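Local coordinates for protein putative alpha-L-fucosidase (Bacteroides thetaiotaomicron VPI-5482, PDB 3GZA) that probably hydrolyses alpha-L-fucosyl linkages as a family 29 glycoside hydrolase with a TIM-barrel domain followed by a beta-rich F5/8 type C-like region, at residues A[217-220]-A[221-225]. Numbering follows the deposited sequence.
Sequences FRWG and GSETG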
ATOM      1  N   PHE A 217     -13.722  27.984  -7.438  1.00 25.11           N
ATOM      2  CA  PHE A 217     -13.158  28.719  -8.551  1.00 24.42           C
ATOM      3  C   PHE A 217     -13.151  27.740  -9.711  1.00 24.62           C
ATOM      4  O   PHE A 217     -13.453  26.552  -9.496  1.00 24.53           O
ATOM      5  CB  PHE A 217     -11.796  29.346  -8.226  1.00 24.91           C
ATOM      6  CG  PHE A 217     -10.750  28.382  -7.801  1.00 23.64           C
ATOM      7  CD1 PHE A 217     -10.065  27.689  -8.731  1.00 25.77           C
ATOM      8  CD2 PHE A 217     -10.441  28.205  -6.448  1.00 24.20           C
ATOM      9  CE1 PHE A 217      -9.121  26.826  -8.381  1.00 24.86           C
ATOM     10  CE2 PHE A 217      -9.487  27.353  -6.080  1.00 25.93           C
ATOM     11  CZ  PHE A 217      -8.797  26.680  -7.038  1.00 25.15           C
ATOM     12  N   ARG A 218     -12.864  28.206 -10.922  1.00 25.08           N
ATOM     13  CA  ARG A 218     -12.899  27.341 -12.103  1.00 25.32           C
ATOM     14  C   ARG A 218     -11.578  27.416 -12.823  1.00 25.14           C
ATOM     15  O   ARG A 218     -10.992  28.482 -12.893  1.00 25.44           O
ATOM     16  CB  ARG A 218     -13.998  27.741 -13.107  1.00 26.13           C
ATOM     17  CG  ARG A 218     -13.826  29.151 -13.710  1.00 25.88           C
ATOM     18  CD  ARG A 218     -15.005  29.538 -14.550  1.00 25.88           C
ATOM     19  NE  ARG A 218     -14.608  30.634 -15.441  1.00 25.38           N
ATOM     20  CZ  ARG A 218     -14.785  31.933 -15.209  1.00 24.97           C
ATOM     21  NH1 ARG A 218     -15.486  32.366 -14.148  1.00 25.00           N
ATOM     22  NH2 ARG A 218     -14.319  32.806 -16.089  1.00 24.92           N
ATOM     23  N   TRP A 219     -11.178  26.304 -13.411  1.00 25.39           N
ATOM     24  CA  TRP A 219     -10.020  26.288 -14.324  1.00 26.52           C
ATOM     25  C   TRP A 219     -10.421  27.067 -15.556  1.00 26.54           C
ATOM     26  O   TRP A 219     -11.447  26.787 -16.174  1.00 28.74           O
ATOM     27  CB  TRP A 219      -9.690  24.838 -14.688  1.00 28.06           C
ATOM     28  CG  TRP A 219      -8.566  24.694 -15.675  1.00 26.70           C
ATOM     29  CD1 TRP A 219      -7.306  25.072 -15.504  1.00 28.77           C
ATOM     30  CD2 TRP A 219      -8.652  24.096 -16.966  1.00 26.39           C
ATOM     31  NE1 TRP A 219      -6.559  24.757 -16.603  1.00 29.14           N
ATOM     32  CE2 TRP A 219      -7.358  24.144 -17.518  1.00 26.59           C
ATOM     33  CE3 TRP A 219      -9.679  23.506 -17.687  1.00 30.07           C
ATOM     34  CZ2 TRP A 219      -7.068  23.647 -18.752  1.00 27.83           C
ATOM     35  CZ3 TRP A 219      -9.402  23.032 -18.938  1.00 30.57           C
ATOM     36  CH2 TRP A 219      -8.100  23.102 -19.459  1.00 29.14           C
ATOM     37  N   GLY A 220      -9.594  28.039 -15.930  1.00 24.82           N
ATOM     38  CA  GLY A 220      -9.864  28.938 -17.047  1.00 26.08           C
ATOM     39  C   GLY A 220      -9.716  28.408 -18.456  1.00 26.61           C
ATOM     40  O   GLY A 220      -9.571  29.208 -19.386  1.00 25.94           O
ATOM     41  N   GLY A 221      -9.750  27.096 -18.627  1.00 26.66           N
ATOM     42  CA  GLY A 221      -9.835  26.522 -19.989  1.00 27.33           C
ATOM     43  C   GLY A 221      -8.543  26.211 -20.730  1.00 26.99           C
ATOM     44  O   GLY A 221      -8.614  25.766 -21.891  1.00 26.86           O
ATOM     45  N   SER A 222      -7.376  26.505 -20.144  1.00 25.53           N
ATOM     46  CA  SER A 222      -6.105  26.175 -20.771  1.00 24.79           C
ATOM     47  C   SER A 222      -5.049  26.206 -19.680  1.00 24.86           C
ATOM     48  O   SER A 222      -5.304  26.657 -18.568  1.00 25.08           O
ATOM     49  CB  SER A 222      -5.732  27.181 -21.840  1.00 24.76           C
ATOM     50  OG  SER A 222      -5.334  28.430 -21.265  1.00 25.67           O
ATOM     51  N   GLU A 223      -3.863  25.664 -19.974  1.00 24.43           N
ATOM     52  CA  GLU A 223      -2.704  25.755 -19.090  1.00 24.38           C
ATOM     53  C   GLU A 223      -1.677  26.728 -19.713  1.00 23.48           C
ATOM     54  O   GLU A 223      -0.472  26.541 -19.581  1.00 24.83           O
ATOM     55  CB  GLU A 223      -2.088  24.395 -18.847  1.00 24.85           C
ATOM     56  CG  GLU A 223      -3.065  23.450 -18.155  1.00 25.64           C
ATOM     57  CD  GLU A 223      -2.454  22.116 -17.756  1.00 27.70           C
ATOM     58  OE1 GLU A 223      -1.340  21.792 -18.217  1.00 26.21           O
ATOM     59  OE2 GLU A 223      -3.088  21.376 -16.971  1.00 29.37           O
ATOM     60  N   THR A 224      -2.175  27.807 -20.306  1.00 23.93           N
ATOM     61  CA  THR A 224      -1.343  28.844 -20.915  1.00 23.75           C
ATOM     62  C   THR A 224      -1.000  29.953 -19.938  1.00 24.97           C
ATOM     63  O   THR A 224      -0.240  30.849 -20.294  1.00 26.38           O
ATOM     64  CB  THR A 224      -2.067  29.525 -22.082  1.00 24.80           C
ATOM     65  OG1 THR A 224      -3.263  30.121 -21.601  1.00 25.73           O
ATOM     66  CG2 THR A 224      -2.358  28.504 -23.239  1.00 25.74           C
ATOM     67  N   GLY A 225      -1.557  29.910 -18.735  1.00 24.03           N
ATOM     68  CA  GLY A 225      -1.373  30.967 -17.756  1.00 24.25           C
ATOM     69  C   GLY A 225      -2.134  32.225 -18.118  1.00 24.18           C
ATOM     70  O   GLY A 225      -1.788  33.314 -17.651  1.00 24.97           O
TER
HETATM   71  O   HOH W   1      -7.515  29.835 -20.954  1.00 22.56           O
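Gly221 slides under the indole of Trp219 as the chain leaves strand 218-219, its CA lying 3.7 Å from the centroid of the six-membered ring and 13° off the ring normal, a CH-pi contact over the face. The tryptophan reaches forward over the following residues because its CG stands anti to the backbone N (chi1 177°), beside the carbonyl carbon. Strand 264-273, parallel to 218-219, holds both ends of this unit: Arg218 and Gly220 make backbone bonds to Met269, and Trp219 NE1 is hydrogen-bonded to Asp271 OD1, which helps set the rotation of the ring. At Gly221 the backbone turns through a positive phi of 90°, where a beta carbon would clash with Gly220 O. The peptide running on to Ser222 continues beneath the same face: Gly221 C is 3.4 Å from Trp219 CH2, and Ser222 N is 3.2 Å from Trp219 CZ2, toward the rim of the ring. The hydroxyl of Ser222 is tied back to the turn through water 1, which accepts from OG at 2.6 Å and donates to Gly220 O at 2.7 Å. Glu223 comes next, its CG 4.0 Å from Trp219 NE1. Beyond CG its chain is extended, carrying the carboxylate past the indole; there OE1 is hydrogen-bonded by His281 NE2 and Trp283 NE1, while OE2 meets a bound EPE buffer molecule, probably from the crystallisation liquor. Together these features belong to a loop that leaves the C-terminal end of a strand of the TIM barrel, the end where family 29 enzymes carry the active site, and the carboxylate beside EPE is consistent with a place in the substrate pocket.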